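Local coordinates for uncharacterized protein (Photobacterium profundum, PDB 3R87) that probably hydrolyses thioesters as a hot-dog-fold thioesterase of the 4-hydroxybenzoyl-CoA thioesterase family and binds magnesium, at residues H9-Y15 with V70-C76; F33-R37 with W92-V96; Q67-E71 with E95-P99. The contacts are given in a common frame with arbitrary orientation. Where two conformers were deposited one is given. Numbering follows the deposited sequence.

Contact 1: H9-Y15 with V70-C76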
loop_
_atom_site.group_PDB
_atom_site.type_symbol
_atom_site.label_atom_id
_atom_site.label_comp_id
_atom_site.label_asym_id
_atom_site.label_seq_id
_atom_site.Cartn_x
_atom_site.Cartn_y
_atom_site.Cartn_z
ATOM N N HIS A 9 -1.855 -5.901 -20.144
ATOM C CA HIS A 9 -2.758 -5.456 -19.076
ATOM C C HIS A 9 -2.429 -4.041 -18.757
ATOM O O HIS A 9 -1.319 -3.738 -18.385
ATOM C CB HIS A 9 -2.534 -6.353 -17.826
ATOM C CG HIS A 9 -3.328 -5.882 -16.621
ATOM N ND1 HIS A 9 -4.682 -5.870 -16.618
ATOM C CD2 HIS A 9 -2.937 -5.302 -15.423
ATOM C CE1 HIS A 9 -5.112 -5.298 -15.479
ATOM N NE2 HIS A 9 -4.068 -5.013 -14.704
ATOM N N PRO A 10 -3.386 -3.124 -18.885
ATOM C CA PRO A 10 -3.085 -1.711 -18.623
ATOM C C PRO A 10 -3.057 -1.420 -17.139
ATOM O O PRO A 10 -3.852 -1.977 -16.382
ATOM C CB PRO A 10 -4.248 -0.968 -19.286
ATOM C CG PRO A 10 -5.385 -1.979 -19.249
ATOM C CD PRO A 10 -4.799 -3.309 -19.364
ATOM N N VAL A 11 -2.191 -0.509 -16.731
ATOM C CA VAL A 11 -2.165 -0.009 -15.366
ATOM C C VAL A 11 -2.034 1.498 -15.402
ATOM O O VAL A 11 -1.048 2.023 -15.946
ATOM C CB VAL A 11 -0.992 -0.637 -14.531
ATOM C CG1 VAL A 11 -0.839 0.117 -13.196
ATOM C CG2 VAL A 11 -1.314 -2.111 -14.320
ATOM N N GLN A 12 -2.989 2.198 -14.784
ATOM C CA GLN A 12 -2.892 3.634 -14.649
ATOM C C GLN A 12 -2.204 3.973 -13.327
ATOM O O GLN A 12 -2.444 3.342 -12.298
ATOM C CB GLN A 12 -4.258 4.287 -14.712
ATOM C CG GLN A 12 -4.211 5.775 -14.649
ATOM C CD GLN A 12 -5.408 6.515 -15.137
ATOM O OE1 GLN A 12 -6.145 6.028 -16.018
ATOM N NE2 GLN A 12 -5.611 7.706 -14.650
ATOM N N ILE A 13 -1.367 5.013 -13.360
ATOM C CA ILE A 13 -0.595 5.471 -12.200
ATOM C C ILE A 13 -1.346 6.615 -11.516
ATOM O O ILE A 13 -1.519 7.697 -12.108
ATOM C CB ILE A 13 0.797 5.910 -12.646
ATOM C CG1 ILE A 13 1.527 4.784 -13.403
ATOM C CG2 ILE A 13 1.614 6.407 -11.456
ATOM C CD1 ILE A 13 1.585 3.458 -12.684
ATOM N N TYR A 14 -1.763 6.388 -10.283
ATOM C CA TYR A 14 -2.521 7.337 -9.481
ATOM C C TYR A 14 -1.644 7.869 -8.347
ATOM O O TYR A 14 -0.479 7.477 -8.184
ATOM C CB TYR A 14 -3.762 6.644 -8.898
ATOM C CG TYR A 14 -4.697 6.089 -9.931
ATOM C CD1 TYR A 14 -5.677 6.923 -10.526
ATOM C CD2 TYR A 14 -4.681 4.760 -10.274
ATOM C CE1 TYR A 14 -6.590 6.384 -11.442
ATOM C CE2 TYR A 14 -5.575 4.237 -11.197
ATOM C CZ TYR A 14 -6.548 5.054 -11.759
ATOM O OH TYR A 14 -7.446 4.513 -12.641
ATOM N N TYR A 15 -2.192 8.738 -7.486
ATOM C CA TYR A 15 -1.425 9.234 -6.356
ATOM C C TYR A 15 -0.935 8.109 -5.436
ATOM O O TYR A 15 0.137 8.224 -4.846
ATOM C CB TYR A 15 -2.262 10.225 -5.521
ATOM C CG TYR A 15 -2.155 11.661 -5.990
ATOM C CD1 TYR A 15 -2.858 12.151 -7.037
ATOM C CD2 TYR A 15 -1.327 12.521 -5.319
ATOM C CE1 TYR A 15 -2.724 13.521 -7.438
ATOM C CE2 TYR A 15 -1.199 13.877 -5.696
ATOM C CZ TYR A 15 -1.854 14.303 -6.788
ATOM O OH TYR A 15 -1.763 15.637 -7.198
ATOM N N VAL A 70 8.593 5.761 -13.802
ATOM C CA VAL A 70 7.256 5.850 -14.332
ATOM C C VAL A 70 6.545 7.005 -13.607
ATOM O O VAL A 70 6.692 7.183 -12.400
ATOM C CB VAL A 70 6.536 4.528 -14.159
ATOM C CG1 VAL A 70 5.100 4.588 -14.586
ATOM C CG2 VAL A 70 7.274 3.360 -14.895
ATOM N N GLU A 71 5.747 7.782 -14.346
ATOM C CA GLU A 71 5.186 9.010 -13.830
ATOM C C GLU A 71 3.677 8.975 -13.640
ATOM O O GLU A 71 2.937 8.209 -14.260
ATOM C CB GLU A 71 5.554 10.174 -14.744
ATOM C CG GLU A 71 7.068 10.373 -14.745
ATOM C CD GLU A 71 7.565 11.392 -15.692
ATOM O OE1 GLU A 71 6.803 12.165 -16.226
ATOM O OE2 GLU A 71 8.773 11.363 -15.994
ATOM N N PHE A 72 3.212 9.850 -12.743
ATOM C CA PHE A 72 1.793 10.057 -12.487
ATOM C C PHE A 72 1.002 10.236 -13.762
ATOM O O PHE A 72 1.418 10.988 -14.668
ATOM C CB PHE A 72 1.628 11.301 -11.603
ATOM C CG PHE A 72 0.196 11.664 -11.377
ATOM C CD1 PHE A 72 -0.673 10.833 -10.697
ATOM C CD2 PHE A 72 -0.281 12.883 -11.846
ATOM C CE1 PHE A 72 -2.013 11.171 -10.508
ATOM C CE2 PHE A 72 -1.639 13.208 -11.648
ATOM C CZ PHE A 72 -2.477 12.380 -10.989
ATOM N N ALA A 73 -0.146 9.584 -13.795
ATOM C CA ALA A 73 -1.178 9.706 -14.845
ATOM C C ALA A 73 -0.804 8.968 -16.116
ATOM O O ALA A 73 -1.603 8.945 -17.047
ATOM C CB ALA A 73 -1.565 11.171 -15.107
ATOM N N GLU A 74 0.348 8.320 -16.196
ATOM C CA GLU A 74 0.640 7.426 -17.295
ATOM C C GLU A 74 -0.251 6.196 -17.224
ATOM O O GLU A 74 -0.497 5.668 -16.123
ATOM C CB GLU A 74 2.112 7.057 -17.343
ATOM C CG GLU A 74 2.950 8.272 -17.673
ATOM C CD GLU A 74 4.439 8.082 -17.767
ATOM O OE1 GLU A 74 5.083 9.066 -18.267
ATOM O OE2 GLU A 74 5.018 7.123 -17.236
ATOM N N ILE A 75 -0.659 5.700 -18.388
ATOM C CA ILE A 75 -1.253 4.403 -18.509
ATOM C C ILE A 75 -0.188 3.510 -19.122
ATOM O O ILE A 75 0.145 3.633 -20.297
ATOM C CB ILE A 75 -2.561 4.375 -19.292
ATOM C CG1 ILE A 75 -3.598 5.324 -18.617
ATOM C CG2 ILE A 75 -3.082 2.922 -19.315
ATOM C CD1 ILE A 75 -4.883 5.444 -19.439
ATOM N N CYS A 76 0.392 2.661 -18.300
ATOM C CA CYS A 76 1.431 1.740 -18.745
ATOM C C CYS A 76 0.815 0.454 -19.199
ATOM O O CYS A 76 -0.343 0.124 -18.907
ATOM C CB CYS A 76 2.353 1.455 -17.584
ATOM S SG CYS A 76 3.348 2.880 -17.108
#

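Contact 2: F33-R37 with W92-V96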
loop_
_atom_site.group_PDB
_atom_site.type_symbol
_atom_site.label_atom_id
_atom_site.label_comp_id
_atom_site.label_asym_id
_atom_site.label_seq_id
_atom_site.Cartn_x
_atom_site.Cartn_y
_atom_site.Cartn_z
ATOM N N PHE A 33 2.524 -6.566 -11.525
ATOM C CA PHE A 33 2.815 -7.857 -12.092
ATOM C C PHE A 33 1.855 -8.911 -11.571
ATOM O O PHE A 33 1.422 -9.783 -12.315
ATOM C CB PHE A 33 4.250 -8.238 -11.860
ATOM C CG PHE A 33 5.279 -7.466 -12.634
ATOM C CD1 PHE A 33 4.962 -6.652 -13.717
ATOM C CD2 PHE A 33 6.626 -7.601 -12.325
ATOM C CE1 PHE A 33 5.920 -6.029 -14.480
ATOM C CE2 PHE A 33 7.600 -6.954 -13.098
ATOM C CZ PHE A 33 7.255 -6.162 -14.162
ATOM N N GLU A 34 1.514 -8.848 -10.268
ATOM C CA GLU A 34 0.555 -9.765 -9.682
ATOM C C GLU A 34 -0.807 -9.635 -10.382
ATOM O O GLU A 34 -1.415 -10.658 -10.741
ATOM C CB GLU A 34 0.454 -9.539 -8.178
ATOM C CG GLU A 34 -0.239 -10.649 -7.432
ATOM C CD GLU A 34 -1.784 -10.686 -7.577
ATOM O OE1 GLU A 34 -2.398 -9.664 -7.665
ATOM O OE2 GLU A 34 -2.388 -11.780 -7.541
ATOM N N ARG A 35 -1.283 -8.409 -10.573
ATOM C CA ARG A 35 -2.562 -8.207 -11.235
ATOM C C ARG A 35 -2.539 -8.858 -12.601
ATOM O O ARG A 35 -3.488 -9.513 -13.038
ATOM C CB ARG A 35 -2.858 -6.717 -11.409
ATOM C CG ARG A 35 -2.950 -5.912 -10.135
ATOM C CD ARG A 35 -3.182 -4.460 -10.479
ATOM N NE ARG A 35 -2.942 -3.594 -9.342
ATOM C CZ ARG A 35 -2.861 -2.274 -9.401
ATOM N NH1 ARG A 35 -3.072 -1.662 -10.572
ATOM N NH2 ARG A 35 -2.512 -1.592 -8.333
ATOM N N ALA A 36 -1.453 -8.614 -13.344
ATOM C CA ALA A 36 -1.362 -9.085 -14.713
ATOM C C ALA A 36 -1.364 -10.614 -14.752
ATOM O O ALA A 36 -1.976 -11.198 -15.678
ATOM C CB ALA A 36 -0.137 -8.485 -15.368
ATOM N N ARG A 37 -0.689 -11.285 -13.828
ATOM C CA ARG A 37 -0.761 -12.731 -13.780
ATOM C C ARG A 37 -2.177 -13.200 -13.516
ATOM O O ARG A 37 -2.620 -14.197 -14.097
ATOM C CB ARG A 37 0.191 -13.327 -12.756
ATOM C CG ARG A 37 1.646 -13.083 -13.037
ATOM C CD ARG A 37 2.584 -13.880 -12.133
ATOM N NE ARG A 37 2.386 -13.578 -10.712
ATOM C CZ ARG A 37 2.991 -12.591 -10.056
ATOM N NH1 ARG A 37 3.836 -11.782 -10.629
ATOM N NH2 ARG A 37 2.745 -12.448 -8.738
ATOM N N TRP A 92 7.512 -16.677 -15.299
ATOM C CA TRP A 92 6.852 -15.533 -15.884
ATOM C C TRP A 92 7.888 -14.503 -16.261
ATOM O O TRP A 92 8.804 -14.204 -15.465
ATOM C CB TRP A 92 5.848 -14.939 -14.919
ATOM C CG TRP A 92 4.778 -15.856 -14.441
ATOM C CD1 TRP A 92 4.825 -16.734 -13.409
ATOM C CD2 TRP A 92 3.439 -15.960 -14.971
ATOM N NE1 TRP A 92 3.617 -17.360 -13.281
ATOM C CE2 TRP A 92 2.737 -16.905 -14.209
ATOM C CE3 TRP A 92 2.743 -15.272 -15.989
ATOM C CZ2 TRP A 92 1.371 -17.204 -14.423
ATOM C CZ3 TRP A 92 1.414 -15.565 -16.208
ATOM C CH2 TRP A 92 0.763 -16.536 -15.459
ATOM N N ARG A 93 7.768 -13.916 -17.447
ATOM C CA ARG A 93 8.498 -12.743 -17.849
ATOM C C ARG A 93 7.500 -11.603 -17.872
ATOM O O ARG A 93 6.495 -11.697 -18.593
ATOM C CB ARG A 93 9.147 -12.932 -19.226
ATOM C CG ARG A 93 9.795 -11.680 -19.767
ATOM C CD ARG A 93 11.027 -11.322 -18.991
ATOM N NE ARG A 93 11.764 -10.259 -19.649
ATOM C CZ ARG A 93 13.086 -10.180 -19.666
ATOM N NH1 ARG A 93 13.873 -10.971 -18.898
ATOM N NH2 ARG A 93 13.609 -9.206 -20.386
ATOM N N GLN A 94 7.745 -10.522 -17.134
ATOM C CA GLN A 94 6.815 -9.440 -17.038
ATOM C C GLN A 94 7.534 -8.136 -17.197
ATOM O O GLN A 94 8.645 -7.951 -16.650
ATOM C CB GLN A 94 5.994 -9.484 -15.739
ATOM C CG GLN A 94 5.312 -10.831 -15.567
ATOM C CD GLN A 94 4.299 -10.821 -14.459
ATOM O OE1 GLN A 94 4.608 -11.247 -13.334
ATOM N NE2 GLN A 94 3.117 -10.294 -14.732
ATOM N N GLU A 95 6.957 -7.190 -17.932
ATOM C CA GLU A 95 7.598 -5.945 -18.216
ATOM C C GLU A 95 6.610 -4.800 -18.147
ATOM O O GLU A 95 5.475 -4.928 -18.597
ATOM C CB GLU A 95 8.244 -5.941 -19.620
ATOM C CG GLU A 95 9.273 -7.079 -19.757
ATOM C CD GLU A 95 9.985 -7.132 -21.068
ATOM O OE1 GLU A 95 9.670 -6.320 -21.988
ATOM O OE2 GLU A 95 10.880 -8.007 -21.208
ATOM N N VAL A 96 7.039 -3.668 -17.590
ATOM C CA VAL A 96 6.244 -2.435 -17.621
ATOM C C VAL A 96 6.736 -1.565 -18.740
ATOM O O VAL A 96 7.924 -1.210 -18.781
ATOM C CB VAL A 96 6.447 -1.646 -16.285
ATOM C CG1 VAL A 96 5.676 -0.341 -16.355
ATOM C CG2 VAL A 96 6.123 -2.473 -15.079
#

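Contact 3: Q67-E71 with E95-P99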
loop_
_atom_site.group_PDB
_atom_site.type_symbol
_atom_site.label_atom_id
_atom_site.label_comp_id
_atom_site.label_asym_id
_atom_site.label_seq_id
_atom_site.Cartn_x
_atom_site.Cartn_y
_atom_site.Cartn_z
ATOM N N GLN A 67 14.670 0.176 -14.799
ATOM C CA GLN A 67 15.446 0.902 -15.790
ATOM C C GLN A 67 15.020 2.347 -16.030
ATOM O O GLN A 67 15.806 3.118 -16.543
ATOM C CB GLN A 67 15.309 0.140 -17.259
ATOM C CG GLN A 67 15.772 -1.222 -17.148
ATOM C CD GLN A 67 15.958 -1.925 -18.457
ATOM O OE1 GLN A 67 15.102 -1.911 -19.432
ATOM N NE2 GLN A 67 17.054 -2.651 -18.489
ATOM N N ASP A 68 13.774 2.680 -15.739
ATOM C CA ASP A 68 13.290 4.040 -15.958
ATOM C C ASP A 68 12.197 4.326 -14.950
ATOM O O ASP A 68 11.453 3.436 -14.571
ATOM C CB ASP A 68 12.684 4.191 -17.378
ATOM C CG ASP A 68 12.571 5.593 -17.786
ATOM O OD1 ASP A 68 13.204 6.530 -17.186
ATOM O OD2 ASP A 68 11.804 5.834 -18.738
ATOM N N GLY A 69 12.051 5.577 -14.577
ATOM C CA GLY A 69 11.002 6.013 -13.689
ATOM C C GLY A 69 9.678 6.156 -14.419
ATOM O O GLY A 69 9.608 6.628 -15.568
ATOM N N VAL A 70 8.593 5.761 -13.802
ATOM C CA VAL A 70 7.256 5.850 -14.332
ATOM C C VAL A 70 6.545 7.005 -13.607
ATOM O O VAL A 70 6.692 7.183 -12.400
ATOM C CB VAL A 70 6.536 4.528 -14.159
ATOM C CG1 VAL A 70 5.100 4.588 -14.586
ATOM C CG2 VAL A 70 7.274 3.360 -14.895
ATOM N N GLU A 71 5.747 7.782 -14.346
ATOM C CA GLU A 71 5.186 9.010 -13.830
ATOM C C GLU A 71 3.677 8.975 -13.640
ATOM O O GLU A 71 2.937 8.209 -14.260
ATOM C CB GLU A 71 5.554 10.174 -14.744
ATOM C CG GLU A 71 7.068 10.373 -14.745
ATOM C CD GLU A 71 7.565 11.392 -15.692
ATOM O OE1 GLU A 71 6.803 12.165 -16.226
ATOM O OE2 GLU A 71 8.773 11.363 -15.994
ATOM N N GLU A 95 6.957 -7.190 -17.932
ATOM C CA GLU A 95 7.598 -5.945 -18.216
ATOM C C GLU A 95 6.610 -4.800 -18.147
ATOM O O GLU A 95 5.475 -4.928 -18.597
ATOM C CB GLU A 95 8.244 -5.941 -19.620
ATOM C CG GLU A 95 9.273 -7.079 -19.757
ATOM C CD GLU A 95 9.985 -7.132 -21.068
ATOM O OE1 GLU A 95 9.670 -6.320 -21.988
ATOM O OE2 GLU A 95 10.880 -8.007 -21.208
ATOM N N VAL A 96 7.039 -3.668 -17.590
ATOM C CA VAL A 96 6.244 -2.435 -17.621
ATOM C C VAL A 96 6.736 -1.565 -18.740
ATOM O O VAL A 96 7.924 -1.210 -18.781
ATOM C CB VAL A 96 6.447 -1.646 -16.285
ATOM C CG1 VAL A 96 5.676 -0.341 -16.355
ATOM C CG2 VAL A 96 6.123 -2.473 -15.079
ATOM N N TRP A 97 5.815 -1.186 -19.648
ATOM C CA TRP A 97 6.172 -0.307 -20.768
ATOM C C TRP A 97 5.394 1.014 -20.616
ATOM O O TRP A 97 4.137 1.027 -20.610
ATOM C CB TRP A 97 5.779 -0.990 -22.099
ATOM C CG TRP A 97 6.774 -2.058 -22.455
ATOM C CD1 TRP A 97 6.972 -3.255 -21.830
ATOM C CD2 TRP A 97 7.727 -2.014 -23.511
ATOM N NE1 TRP A 97 7.984 -3.954 -22.451
ATOM C CE2 TRP A 97 8.461 -3.192 -23.479
ATOM C CE3 TRP A 97 8.033 -1.037 -24.498
ATOM C CZ2 TRP A 97 9.483 -3.482 -24.400
ATOM C CZ3 TRP A 97 9.012 -1.326 -25.410
ATOM C CH2 TRP A 97 9.721 -2.524 -25.368
ATOM N N ARG A 98 6.130 2.104 -20.546
ATOM C CA ARG A 98 5.552 3.444 -20.546
ATOM C C ARG A 98 4.998 3.769 -21.913
ATOM O O ARG A 98 5.462 3.199 -22.950
ATOM C CB ARG A 98 6.556 4.489 -20.146
ATOM C CG ARG A 98 7.062 4.318 -18.689
ATOM C CD ARG A 98 8.137 5.276 -18.333
ATOM N NE ARG A 98 7.649 6.661 -18.282
ATOM C CZ ARG A 98 8.399 7.770 -18.437
ATOM N NH1 ARG A 98 9.722 7.697 -18.695
ATOM N NH2 ARG A 98 7.849 8.967 -18.353
ATOM N N PRO A 99 4.039 4.674 -22.031
ATOM C CA PRO A 99 3.432 4.970 -23.359
ATOM C C PRO A 99 4.448 5.424 -24.358
ATOM O O PRO A 99 5.217 6.351 -24.145
ATOM C CB PRO A 99 2.455 6.095 -23.023
ATOM C CG PRO A 99 2.328 6.164 -21.609
ATOM C CD PRO A 99 3.391 5.408 -20.941
#

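Contact 1: H9-Y15 with V70-C76
This is an antiparallel backbone pairing at one margin of the chain's sheet, where strand 7-12 runs beside the start of strand 75-85. Val11 and Cys76 form a hydrogen-bonded pair: Val11 N donates to Cys76 O at 2.9 Å and Cys76 N to Val11 O at 2.8 Å. Gln12 and Ile75 follow as a non-hydrogen-bonded pair, their CA atoms 4.3 Å apart. Two more backbone hydrogen bonds, both made by Ile13, carry the pairing past the end of strand 7-12: Ile13 N to Glu74 O at 3.0 Å and Ala73 N to Ile13 O at 2.9 Å. Segment 70-76 reaches this position through a type II turn from Glu71 to Glu74, closed by Glu74 N to Glu71 O at 3.2 Å. Ala73 adopts the positive phi (76°) usual at the third position of such a turn, a strain that its lone methyl keeps small. Glu74 OE2 accepts a hydrogen bond from Glu71 N at 3.1 Å, while OE1 forms a salt bridge with Arg98.

Val11 and Cys76 lie on the buried side, compact side chains suited to a face where helix 28-41 packs through Tyr32 on Val11. On the other side, Gln12 OE1 rests 3.7 Å from Ile75 CD1. Branched Ile13 points toward segment 70-76, its CG1 3.8 Å from Val70 CG1. Farther along, Tyr15 CD1 meets Phe72 CE1 at 3.7 Å in an oblique aromatic pair, near His20 of the third subunit. An antiparallel sheet curled round a central helix, to which this ladder contributes strand 7-12, is the hallmark of the hot-dog fold.

Contact 2: F33-R37 with W92-V96
Phe33 lays its ring over the aliphatic part of Gln94, whose CB stands 3.6 Å from the ring centroid and 9° off the ring normal, a CH-pi contact. Here the central helix of the hot-dog fold, 28-41, packs on the sheet at strand 89-97; the axes of the two short segments come within 9.6 Å, with 123° between their N-to-C directions. A flat aromatic suits this gap because its face can cover the Gln94 methylene while Phe33 CE1 still meets Val96 CG2 at 3.6 Å. Gln94 is buried, so its amide needs partners, and the helix supplies them for both ends; Gln94 NE2 donates to Phe33 O at 3.0 Å. Thr80 on the neighbouring strand also bonds to Gln94 NE2. One turn after Phe33, the long arm of Arg37 serves both chemistries: its methylene CD sits over the indole face of Trp92, 3.5 Å from the centroid of the five-membered ring, while Arg37 NH1 donates to Gln94 OE1 at 2.9 Å.

Contact 3: Q67-E71 with E95-P99
The loop 67-71 passes the end of strand 89-97 without pairing with it: no backbone hydrogen bond links the two segments, and their nearest CA atoms, those of Val70 and Arg98, are 6.9 Å apart. Segment 95-99 is strand as far as Trp97 and then leaves the sheet at Arg98, whose CA-to-CB bond points toward the loop.

That gap is bridged by side chains. Arg98, long and able to donate in several directions, lies between two carboxylates: Arg98 NH1 donates a hydrogen bond to Asp68 OD2 at 2.8 Å within a salt bridge, whereas Arg98 NH2 is 3.5 Å from Glu71 OE2, a longer and weaker ion pair. Gly69 O sits over one face of the guanidinium. Beneath the charges, the aliphatic part of Arg98 packs on Val70, with Arg98 CG 3.9 Å from Val70 CG2, and Val70 CG2 also approaches Val96 CG1 at 4.3 Å. Small branched valines suit this inner position, where Phe29 of helix 28-41 touches both.

The network extends beyond the two segments: Glu74 forms a salt bridge to Arg98 NH2, and Asp68 OD1 pairs with Lys119 of the fourth subunit. One guanidinium cannot balance three carboxylates, and Lys119 brings a second positive charge; the chemistry implies a salt-bridge network that joins the loop to the strand end and continues into the subunit interface.

Contacts 1 and 3 are close neighbours, their centres 9 Å apart: they share Val70 and Glu71, and because Glu74 OE1 lies 2.8 Å from Arg98 NH2, one guanidinium holds both the turn of contact 1 and the strand end of contact 3. Contact 2 lies deeper, about 3 Å from the centre of the chain, and its centre is 15 Å from that of contact 1 and 13 Å from that of contact 3. It shares Glu95 and Val96 with contact 3, while Cys76 CB packs 4.0 Å from Val96 CG1 across adjacent strands. All three contacts lie away from the magnesium-binding residues His53 and Asp127.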